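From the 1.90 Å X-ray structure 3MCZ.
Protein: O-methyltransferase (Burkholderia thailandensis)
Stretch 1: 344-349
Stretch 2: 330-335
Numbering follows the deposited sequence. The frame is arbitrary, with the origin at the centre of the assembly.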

ATOM      1  N   LEU A 344      -3.459  -9.125 -30.305  1.00 13.70           N
ATOM      2  CA  LEU A 344      -3.678 -10.259 -31.191  1.00 13.73           C
ATOM      3  C   LEU A 344      -4.530  -9.776 -32.339  1.00 14.18           C
ATOM      4  O   LEU A 344      -5.494  -9.015 -32.131  1.00 14.02           O
ATOM      5  CB  LEU A 344      -4.371 -11.417 -30.468  1.00 14.14           C
ATOM      6  CG  LEU A 344      -3.602 -12.053 -29.306  1.00 15.43           C
ATOM      7  CD1 LEU A 344      -4.595 -13.045 -28.543  1.00 15.14           C
ATOM      8  CD2 LEU A 344      -2.363 -12.772 -29.803  1.00 15.17           C
ATOM      9  N   ILE A 345      -4.156 -10.190 -33.549  1.00 13.42           N
ATOM     10  CA  ILE A 345      -4.840  -9.772 -34.754  1.00 14.10           C
ATOM     11  C   ILE A 345      -5.270 -11.055 -35.467  1.00 14.77           C
ATOM     12  O   ILE A 345      -4.450 -11.782 -36.039  1.00 15.10           O
ATOM     13  CB  ILE A 345      -3.918  -8.869 -35.637  1.00 14.50           C
ATOM     14  CG1 ILE A 345      -3.385  -7.645 -34.854  1.00 17.54           C
ATOM     15  CG2 ILE A 345      -4.628  -8.374 -36.936  1.00 14.82           C
ATOM     16  CD1 ILE A 345      -1.871  -7.739 -34.476  1.00 21.59           C
ATOM     17  N   GLY A 346      -6.556 -11.327 -35.459  1.00 14.33           N
ATOM     18  CA  GLY A 346      -7.090 -12.445 -36.185  1.00 14.78           C
ATOM     19  C   GLY A 346      -7.584 -12.069 -37.551  1.00 16.20           C
ATOM     20  O   GLY A 346      -8.553 -11.325 -37.687  1.00 18.07           O
ATOM     21  N   GLN A 347      -6.991 -12.630 -38.586  1.00 16.26           N
ATOM     22  CA  GLN A 347      -7.301 -12.188 -39.932  1.00 17.61           C
ATOM     23  C   GLN A 347      -8.154 -13.233 -40.660  1.00 17.54           C
ATOM     24  O   GLN A 347      -7.808 -14.419 -40.650  1.00 16.59           O
ATOM     25  CB  GLN A 347      -5.972 -11.912 -40.642  1.00 19.15           C
ATOM     26  CG  GLN A 347      -4.999 -11.026 -39.743  1.00 21.51           C
ATOM     27  CD  GLN A 347      -3.491 -11.212 -40.009  1.00 27.74           C
ATOM     28  OE1 GLN A 347      -3.005 -10.938 -41.105  1.00 29.60           O
ATOM     29  NE2 GLN A 347      -2.748 -11.610 -38.971  1.00 23.89           N
ATOM     30  N   ARG A 348      -9.281 -12.805 -41.230  1.00 18.49           N
ATOM     31  CA  ARG A 348     -10.147 -13.692 -42.009  1.00 19.83           C
ATOM     32  C   ARG A 348      -9.683 -13.649 -43.459  1.00 21.85           C
ATOM     33  O   ARG A 348      -9.484 -12.578 -44.025  1.00 20.45           O
ATOM     34  CB  ARG A 348     -11.624 -13.285 -41.900  1.00 20.03           C
ATOM     35  CG  ARG A 348     -12.581 -14.341 -42.446  1.00 20.43           C
ATOM     36  CD  ARG A 348     -14.048 -13.972 -42.332  1.00 22.52           C
ATOM     37  NE  ARG A 348     -14.608 -14.086 -40.976  1.00 21.07           N
ATOM     38  CZ  ARG A 348     -14.751 -15.231 -40.314  1.00 21.58           C
ATOM     39  NH1 ARG A 348     -14.349 -16.389 -40.849  1.00 21.74           N
ATOM     40  NH2 ARG A 348     -15.260 -15.219 -39.099  1.00 22.47           N
ATOM     41  N   SER A 349      -9.474 -14.823 -44.043  1.00 23.90           N
ATOM     42  CA  SER A 349      -9.098 -14.901 -45.439  1.00 26.34           C
ATOM     43  C   SER A 349     -10.232 -14.322 -46.333  1.00 27.73           C
ATOM     44  O   SER A 349     -11.431 -14.420 -46.024  1.00 26.67           O
ATOM     45  CB  SER A 349      -8.767 -16.358 -45.802  1.00 26.56           C
ATOM     46  OG  SER A 349      -8.711 -16.515 -47.209  1.00 29.94           O
TER
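Stretch 2, residues 330-335: GLAVGE

Stretch 2 leaves a helix at Gly 330, whose positive phi (89°) closes a Schellman motif, and then extends through Leu 331 into a strand, 332-335, that runs antiparallel to strand 344-347 with an angle of 152° between their N-to-C directions. The register pairs Leu 344 with Glu 335, Ile 345 with Gly 334, Gly 346 with Val 333 and Gln 347 with Ala 332. Two pairs carry the hydrogen bonds: Ala 332 N to Gln 347 O (2.9 Å) and Gln 347 N to Ala 332 O (2.7 Å), then Gly 334 N to Ile 345 O and Ile 345 N to Gly 334 O (both 2.8 Å). Beyond the Gln 347 and Ala 332 pair, a water accepts from Ser 349 N (2.9 Å) and donates to Gly 330 O (2.8 Å), extending the link between the two stretches.

Side chains alternate between the two faces. On the face of Leu 344, Val 333 and Glu 335, Leu 344 adopts the m,t rotamer, which places its CD2 4.1 Å from both Val 333 CG1 and Glu 335 CB. Leu 331, also m,t, points toward stretch 1; its CD1 lies 3.7 Å from Gly 346 O, and a CB on Gly 346 would clash with that methyl at 3.0 Å. The other methyl, CD2, packs 3.6 Å from Arg 348 CB and covers one face of the guanidinium, whose NE and NH2 are hydrogen-bonded elsewhere in the structure.

On the opposite face, Gln 347 (chi1 m, chi2 t) folds back along its own strand, and its NE2 makes a weak hydrogen bond to Ile 345 O (3.4 Å). The amide thereby crosses above Gly 334, where a CB would come within 3.0 Å of Gln 347 NE2. Ile 345, with chi1 m and chi2 off-well at 107°, brings its CD1 to 4.0 Å from Glu 335 CA.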

ATOM      1  N   GLY A 330     -11.306 -19.999 -36.878  1.00 20.63           N
ATOM      2  CA  GLY A 330     -10.952 -19.976 -38.285  1.00 20.37           C
ATOM      3  C   GLY A 330     -10.196 -18.741 -38.747  1.00 20.06           C
ATOM      4  O   GLY A 330     -10.165 -18.473 -39.934  1.00 21.82           O
ATOM      5  N   LEU A 331      -9.599 -17.975 -37.838  1.00 18.91           N
ATOM      6  CA  LEU A 331      -8.848 -16.781 -38.225  1.00 18.63           C
ATOM      7  C   LEU A 331      -7.350 -17.047 -38.082  1.00 18.38           C
ATOM      8  O   LEU A 331      -6.940 -17.835 -37.242  1.00 18.44           O
ATOM      9  CB  LEU A 331      -9.238 -15.566 -37.376  1.00 18.20           C
ATOM     10  CG  LEU A 331     -10.710 -15.156 -37.327  1.00 18.80           C
ATOM     11  CD1 LEU A 331     -10.897 -13.901 -36.445  1.00 17.21           C
ATOM     12  CD2 LEU A 331     -11.258 -14.912 -38.716  1.00 19.07           C
ATOM     13  N   ALA A 332      -6.543 -16.433 -38.937  1.00 18.17           N
ATOM     14  CA  ALA A 332      -5.078 -16.573 -38.858  1.00 18.19           C
ATOM     15  C   ALA A 332      -4.615 -15.534 -37.863  1.00 18.51           C
ATOM     16  O   ALA A 332      -5.035 -14.372 -37.973  1.00 20.22           O
ATOM     17  CB  ALA A 332      -4.441 -16.300 -40.233  1.00 18.52           C
ATOM     18  N   VAL A 333      -3.770 -15.897 -36.900  1.00 17.37           N
ATOM     19  CA  VAL A 333      -3.447 -14.982 -35.800  1.00 17.23           C
ATOM     20  C   VAL A 333      -2.074 -14.378 -35.986  1.00 17.63           C
ATOM     21  O   VAL A 333      -1.111 -15.101 -36.211  1.00 17.26           O
ATOM     22  CB  VAL A 333      -3.508 -15.708 -34.446  1.00 17.58           C
ATOM     23  CG1 VAL A 333      -3.044 -14.774 -33.278  1.00 17.21           C
ATOM     24  CG2 VAL A 333      -4.900 -16.203 -34.255  1.00 19.49           C
ATOM     25  N   GLY A 334      -2.006 -13.054 -35.956  1.00 16.89           N
ATOM     26  CA  GLY A 334      -0.759 -12.310 -35.801  1.00 17.29           C
ATOM     27  C   GLY A 334      -0.733 -11.651 -34.429  1.00 17.43           C
ATOM     28  O   GLY A 334      -1.715 -11.650 -33.727  1.00 15.86           O
ATOM     29  N   GLU A 335       0.402 -11.099 -34.045  1.00 19.85           N
ATOM     30  CA  GLU A 335       0.538 -10.390 -32.790  1.00 21.61           C
ATOM     31  C   GLU A 335       1.526  -9.213 -32.807  1.00 23.25           C
ATOM     32  O   GLU A 335       2.365  -9.077 -33.710  1.00 24.90           O
ATOM     33  CB  GLU A 335       0.952 -11.350 -31.717  1.00 21.96           C
ATOM     34  CG  GLU A 335       2.321 -11.892 -31.905  1.00 25.50           C
ATOM     35  CD  GLU A 335       2.632 -12.934 -30.859  1.00 31.02           C
ATOM     36  OE1 GLU A 335       1.679 -13.578 -30.360  1.00 35.85           O
ATOM     37  OE2 GLU A 335       3.805 -13.087 -30.519  1.00 33.75           O
TER
HETATM   38  O   HOH W   1      -9.972 -17.201 -42.415  1.00 27.98           O